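Local coordinates for protein glycogen synthase (Cyanobacterium sp. CLg1, PDB 6GNF) that belongs to the starch and bacterial glycogen synthase family, two-domain enzymes of the GT-B fold, and holds ADP and a glycan between its domains, at residues K124-Y129 / K241-I246; L359-G364 / I473-I478. All blocks are in the same frame, centred on the assembly; numbering follows the deposited sequence.

Interaction 1: K124-Y129 / K241-I246; sequences KDSVDY and KTTEPI. With BGC (beta-D-glucopyranose), chain D.
Val127 and Lys241 bring the two loops closest together, with 5.9 Å from CA to CA, and neither segment forms a regular helix or strand. The contact is small, burying 174 Å² in all, and most of it is made by the buried side chain of Val127 against the backbone of Lys241. With CG1 anti to the backbone N (chi1 -177°), both methyls of the valine lie side by side on one side of the Lys241 main chain. CG1 lies 3.5 Å from Lys241 N, while CG2 comes within 3.3 Å of Lys241 O, an apolar approach to polar backbone atoms. The lysine side chain itself starts away from the partner loop. Asp239 steadies this turn, taking hydrogen bonds from Lys241 N with one carboxylate oxygen and from Thr242 OG1 with the other.

A second, lighter touch sets Ser126 CB 3.8 Å from Thr243 OG1. Both loops fall within the starch synthase catalytic domain, the N-terminal half of the GT-B fold, and segment 124-129 forms part of the glycan pocket seen in this structure.

Here the beta-D-glucopyranose is met by the residues on either side of Val127. The carboxylate of Asp128 faces two neighbouring hydroxyls of the sugar: O2 donates a hydrogen bond to OD2 (2.8 Å), and sugar O3 lies 2.8 Å from both OD1 and OD2 of Asp128. By spanning the O2 and O3 hydroxyls together, the carboxylate probably limits how far the ring can turn. Ser126 approaches the same ring with its backbone, its O lying 3.5 Å from sugar C2.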
# COMPACT_ATOMS: atom_id res chain seq x y z
N LYS A 124 -16.58 7.54 5.77
CA LYS A 124 -16.27 6.74 6.97
C LYS A 124 -15.04 5.85 6.73
O LYS A 124 -14.39 5.96 5.69
CB LYS A 124 -17.49 5.88 7.36
CG LYS A 124 -18.37 6.45 8.46
CD LYS A 124 -19.36 5.40 8.94
CE LYS A 124 -20.22 5.91 10.07
NZ LYS A 124 -21.08 7.05 9.65
N ASP A 125 -14.74 4.97 7.69
CA ASP A 125 -13.59 4.05 7.61
C ASP A 125 -13.69 3.03 6.47
O ASP A 125 -12.88 3.05 5.53
CB ASP A 125 -13.41 3.33 8.96
CG ASP A 125 -12.17 2.44 8.99
OD1 ASP A 125 -11.05 2.96 8.78
OD2 ASP A 125 -12.31 1.22 9.21
N SER A 126 -14.67 2.13 6.54
CA SER A 126 -14.85 1.09 5.51
C SER A 126 -15.81 1.53 4.40
O SER A 126 -15.86 0.90 3.35
CB SER A 126 -15.36 -0.20 6.14
OG SER A 126 -14.34 -0.84 6.87
N VAL A 127 -16.56 2.60 4.64
CA VAL A 127 -17.58 3.06 3.70
C VAL A 127 -16.94 3.74 2.49
O VAL A 127 -15.97 4.50 2.63
CB VAL A 127 -18.58 4.02 4.38
CG1 VAL A 127 -19.69 4.41 3.41
CG2 VAL A 127 -19.17 3.38 5.63
N ASP A 128 -17.48 3.46 1.30
CA ASP A 128 -17.03 4.08 0.06
C ASP A 128 -18.03 5.13 -0.43
O ASP A 128 -19.23 5.01 -0.19
CB ASP A 128 -16.85 3.02 -1.03
CG ASP A 128 -15.70 2.06 -0.75
OD1 ASP A 128 -14.62 2.49 -0.29
OD2 ASP A 128 -15.88 0.85 -1.02
N TYR A 129 -17.53 6.13 -1.16
CA TYR A 129 -18.41 7.05 -1.88
C TYR A 129 -19.23 6.25 -2.88
O TYR A 129 -18.72 5.33 -3.52
CB TYR A 129 -17.60 8.13 -2.63
CG TYR A 129 -16.83 9.09 -1.74
CD1 TYR A 129 -17.50 9.88 -0.80
CD2 TYR A 129 -15.45 9.22 -1.85
CE1 TYR A 129 -16.81 10.76 0.01
CE2 TYR A 129 -14.75 10.10 -1.04
CZ TYR A 129 -15.44 10.87 -0.11
OH TYR A 129 -14.79 11.76 0.72
N LYS A 241 -23.23 4.43 3.54
CA LYS A 241 -23.23 4.24 5.00
C LYS A 241 -23.09 2.77 5.42
O LYS A 241 -22.23 2.46 6.25
CB LYS A 241 -24.45 4.88 5.67
CG LYS A 241 -25.81 4.37 5.21
CD LYS A 241 -26.93 5.09 5.96
CE LYS A 241 -28.30 4.66 5.45
NZ LYS A 241 -28.49 4.98 4.01
N THR A 242 -23.90 1.88 4.84
CA THR A 242 -23.89 0.46 5.20
C THR A 242 -22.48 -0.13 5.18
O THR A 242 -21.77 -0.02 4.18
CB THR A 242 -24.80 -0.37 4.27
OG1 THR A 242 -26.14 0.13 4.34
CG2 THR A 242 -24.79 -1.84 4.67
N THR A 243 -22.10 -0.75 6.29
CA THR A 243 -20.76 -1.30 6.47
C THR A 243 -20.72 -2.84 6.34
O THR A 243 -19.63 -3.41 6.19
CB THR A 243 -20.17 -0.84 7.82
OG1 THR A 243 -18.73 -0.87 7.76
CG2 THR A 243 -20.68 -1.70 9.00
N GLU A 244 -21.89 -3.48 6.37
CA GLU A 244 -21.99 -4.94 6.28
C GLU A 244 -21.88 -5.42 4.82
O GLU A 244 -22.75 -5.12 4.00
CB GLU A 244 -23.33 -5.42 6.88
CG GLU A 244 -23.55 -5.04 8.34
CD GLU A 244 -24.26 -3.70 8.52
OE1 GLU A 244 -23.89 -2.95 9.44
OE2 GLU A 244 -25.17 -3.40 7.72
N PRO A 245 -20.79 -6.17 4.48
CA PRO A 245 -20.68 -6.69 3.10
C PRO A 245 -21.77 -7.71 2.76
O PRO A 245 -22.25 -8.41 3.64
CB PRO A 245 -19.29 -7.36 3.08
CG PRO A 245 -18.54 -6.75 4.21
CD PRO A 245 -19.58 -6.50 5.27
N ILE A 246 -22.14 -7.78 1.48
CA ILE A 246 -23.20 -8.70 1.04
C ILE A 246 -22.61 -10.06 0.68
O ILE A 246 -22.10 -10.26 -0.43
CB ILE A 246 -23.99 -8.14 -0.17
CG1 ILE A 246 -24.54 -6.74 0.13
CG2 ILE A 246 -25.13 -9.10 -0.54
CD1 ILE A 246 -25.10 -6.03 -1.09
C2 BGC D . -14.20 -1.06 0.95
C3 BGC D . -12.91 -0.68 0.22
C4 BGC D . -11.93 -0.08 1.25
C5 BGC D . -11.79 -0.92 2.52
C6 BGC D . -11.13 -0.11 3.63
C1 BGC D . -13.83 -2.07 2.04
O1 BGC D . -15.01 -2.61 2.65
O2 BGC D . -15.18 -1.61 0.05
O3 BGC D . -13.14 0.24 -0.86
O4 BGC D . -10.64 0.02 0.64
O5 BGC D . -13.04 -1.41 3.03
O6 BGC D . -10.23 -0.97 4.32

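Interaction 2: L359-G364 / I473-I478. With ADP (adenosine-5'-diphosphate), chain F; AC1 (4,6-dideoxy-4-{[(1S,4R,5S,6S)-4,5,6-trihydroxy-3-(hydroxymethyl)cyclohex-2-en-1-yl]amino}-alpha-D-glucopyranose), chain B.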
# COMPACT_ATOMS: atom_id res chain seq x y z
N LEU A 359 -5.89 -0.55 11.76
CA LEU A 359 -6.59 -1.46 12.67
C LEU A 359 -7.68 -2.23 11.90
O LEU A 359 -8.88 -2.04 12.12
CB LEU A 359 -7.21 -0.68 13.82
CG LEU A 359 -6.24 0.14 14.66
CD1 LEU A 359 -7.00 0.95 15.70
CD2 LEU A 359 -5.22 -0.77 15.34
N GLU A 360 -7.23 -3.07 10.98
CA GLU A 360 -8.10 -3.78 10.05
C GLU A 360 -7.68 -5.26 10.04
O GLU A 360 -6.56 -5.59 10.42
CB GLU A 360 -7.97 -3.14 8.67
CG GLU A 360 -9.04 -3.59 7.63
CD GLU A 360 -8.49 -4.40 6.44
OE1 GLU A 360 -7.91 -3.82 5.49
OE2 GLU A 360 -8.65 -5.64 6.47
N ASN A 361 -8.58 -6.12 9.60
CA ASN A 361 -8.33 -7.57 9.59
C ASN A 361 -6.96 -7.96 9.03
O ASN A 361 -6.27 -8.81 9.58
CB ASN A 361 -9.42 -8.29 8.80
CG ASN A 361 -9.24 -9.80 8.80
OD1 ASN A 361 -9.36 -10.45 9.85
ND2 ASN A 361 -8.90 -10.36 7.66
N GLN A 362 -6.57 -7.35 7.92
CA GLN A 362 -5.31 -7.66 7.27
C GLN A 362 -4.11 -7.67 8.21
O GLN A 362 -3.25 -8.56 8.11
CB GLN A 362 -5.02 -6.69 6.12
CG GLN A 362 -3.72 -7.03 5.41
CD GLN A 362 -3.35 -6.06 4.32
OE1 GLN A 362 -4.20 -5.34 3.80
NE2 GLN A 362 -2.07 -6.03 3.98
N LYS A 363 -4.04 -6.69 9.12
CA LYS A 363 -2.84 -6.43 9.93
C LYS A 363 -2.78 -7.16 11.27
O LYS A 363 -1.73 -7.21 11.90
CB LYS A 363 -2.68 -4.93 10.17
CG LYS A 363 -2.57 -4.10 8.90
CD LYS A 363 -1.24 -4.30 8.19
CE LYS A 363 -1.21 -3.57 6.86
NZ LYS A 363 0.12 -3.68 6.19
N GLY A 364 -3.90 -7.72 11.72
CA GLY A 364 -3.92 -8.54 12.93
C GLY A 364 -3.74 -7.78 14.23
O GLY A 364 -3.30 -8.37 15.22
N ILE A 473 -1.25 -16.69 10.85
CA ILE A 473 -2.40 -16.07 11.52
C ILE A 473 -3.63 -16.39 10.68
O ILE A 473 -3.75 -15.91 9.56
CB ILE A 473 -2.24 -14.53 11.64
CG1 ILE A 473 -0.86 -14.15 12.20
CG2 ILE A 473 -3.36 -13.95 12.50
CD1 ILE A 473 -0.56 -14.69 13.59
N PRO A 474 -4.54 -17.22 11.21
CA PRO A 474 -5.61 -17.73 10.35
C PRO A 474 -6.62 -16.66 9.94
O PRO A 474 -6.93 -15.77 10.73
CB PRO A 474 -6.27 -18.82 11.20
CG PRO A 474 -5.94 -18.47 12.61
CD PRO A 474 -4.67 -17.69 12.60
N MET A 475 -7.11 -16.77 8.71
CA MET A 475 -8.10 -15.84 8.17
C MET A 475 -9.49 -16.21 8.68
O MET A 475 -9.71 -17.34 9.07
CB MET A 475 -8.10 -15.91 6.64
CG MET A 475 -6.97 -15.17 5.96
SD MET A 475 -7.27 -13.40 5.84
CE MET A 475 -8.45 -13.30 4.50
N PRO A 476 -10.43 -15.25 8.63
CA PRO A 476 -11.83 -15.60 8.90
C PRO A 476 -12.33 -16.65 7.90
O PRO A 476 -11.87 -16.65 6.76
CB PRO A 476 -12.58 -14.26 8.70
CG PRO A 476 -11.53 -13.20 8.68
CD PRO A 476 -10.28 -13.86 8.19
N LYS A 477 -13.26 -17.52 8.30
CA LYS A 477 -13.74 -18.58 7.40
C LYS A 477 -14.34 -18.05 6.09
O LYS A 477 -14.29 -18.74 5.08
CB LYS A 477 -14.73 -19.52 8.10
CG LYS A 477 -14.04 -20.46 9.07
CD LYS A 477 -14.92 -21.47 9.78
CE LYS A 477 -15.21 -22.72 8.97
NZ LYS A 477 -14.03 -23.48 8.48
N ILE A 478 -14.94 -16.86 6.14
CA ILE A 478 -15.30 -16.10 4.92
C ILE A 478 -15.03 -14.61 5.14
O ILE A 478 -15.04 -14.15 6.29
CB ILE A 478 -16.77 -16.28 4.51
CG1 ILE A 478 -17.72 -15.88 5.65
CG2 ILE A 478 -17.04 -17.71 4.06
CD1 ILE A 478 -19.11 -15.50 5.20
PB ADP F . -0.40 -0.90 4.16
O1B ADP F . -0.94 -2.28 3.90
O2B ADP F . 0.12 -0.21 2.92
O3B ADP F . -1.28 -0.06 5.04
PA ADP F . 2.45 -0.91 4.63
O1A ADP F . 2.73 -1.34 3.19
O2A ADP F . 3.31 -1.42 5.77
O3A ADP F . 0.91 -1.21 5.05
O5' ADP F . 2.47 0.70 4.69
C5' ADP F . 1.80 1.42 5.73
C4' ADP F . 2.60 2.68 6.02
O4' ADP F . 1.87 3.61 6.82
C3' ADP F . 3.86 2.35 6.78
O3' ADP F . 4.93 3.11 6.21
C2' ADP F . 3.56 2.74 8.21
O2' ADP F . 4.76 3.22 8.81
C1' ADP F . 2.51 3.83 8.08
N9 ADP F . 1.44 3.84 9.12
C8 ADP F . 0.41 2.98 9.24
N7 ADP F . -0.40 3.31 10.28
C5 ADP F . 0.10 4.42 10.84
C6 ADP F . -0.24 5.31 11.97
N6 ADP F . -1.33 5.07 12.73
N1 ADP F . 0.56 6.36 12.22
C2 ADP F . 1.65 6.63 11.48
N3 ADP F . 2.02 5.86 10.44
C4 ADP F . 1.31 4.77 10.07
C1 AC1 B . -5.02 1.16 -0.61
O2 AC1 B . -5.04 0.10 -2.80
C2 AC1 B . -4.20 0.45 -1.69
C4A AC1 B . 1.93 -3.13 0.20
C3 AC1 B . -3.48 -0.78 -1.14
O3 AC1 B . -2.61 -1.25 -2.17
C4 AC1 B . -2.71 -0.47 0.16
N4A AC1 B . -1.98 -1.62 0.74
C5 AC1 B . -3.72 0.13 1.15
O5 AC1 B . -4.27 1.34 0.60
C6 AC1 B . -3.10 0.49 2.49
C1B AC1 B . -0.97 -2.43 0.06
C2B AC1 B . -0.43 -3.64 0.88
O2B AC1 B . -1.12 -3.86 2.11
C3B AC1 B . 1.02 -3.57 1.31
O3B AC1 B . 1.45 -4.86 1.73
O4 AC1 B . 3.21 -2.91 0.80
C5B AC1 B . 1.42 -1.88 -0.45
C7B AC1 B . 0.14 -1.55 -0.47
C6B AC1 B . 2.40 -0.99 -1.15
O6B AC1 B . 3.02 -1.78 -2.16
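Asn361 meets Pro476 and Met475 in a shallow surface contact, and it is the sole residue of 359-364 whose side chain touches the other segment. Its CG stands anti to the backbone N (chi1 -178°), carrying the amide out to the CG-CD side of the proline ring. This is the closer-packed part: OD1 lies 3.7 Å from Pro476 CG, and ND2 is 3.8 Å from Pro476 CD. On the solvent side the touch is looser, where exposed Met475, bent at both chi2 and chi3, crosses the asparagine at about a right angle and brings SD to 3.9 Å from Asn361 ND2. These are van der Waals touches; Arg432 ties the two loops more firmly, binding Asn361 O through NH1 and Pro474 O through NE.

The next residues face the ligands. Buried Gln362, its chain extended, donates a nearly straight bond (170°) from NE2 to O2B of the bound AC1, 3.0 Å away. Lys363 NZ reaches ADP O3A at 2.8 Å and ADP O1B at 2.9 Å, with Glu434 as a further charged partner. Glu360 OE2 receives Gln362 N from above its carboxylate plane, stiffening the turn. Gly364 then takes the N-cap position of helix 365-370. A loop that leaves a central parallel strand, here 352-356, to grip a diphosphate before a helix begins is characteristic of the C-terminal Rossmann-like domain of GT-B glycosyltransferases.

How the interactions relate
Both segments of interaction 1 precede those of interaction 2 in the sequence, and the two contacts belong to opposite halves of the GT-B fold, facing one ligand-filled cleft. Their centres are 18 Å apart and their nearest atoms about 6 Å, without touching. What joins them is the bound glycan: the beta-D-glucopyranose held by Asp128 is also touched by Glu360, whereas Gln362 bonds to AC1 and Lys363 to ADP. The side chain of Ser126 lies about 12 Å from AC1, and that of Asn361 about 9 Å from the beta-D-glucopyranose. In both cases the loop that lines the pocket packs its other side on a second loop of its own domain.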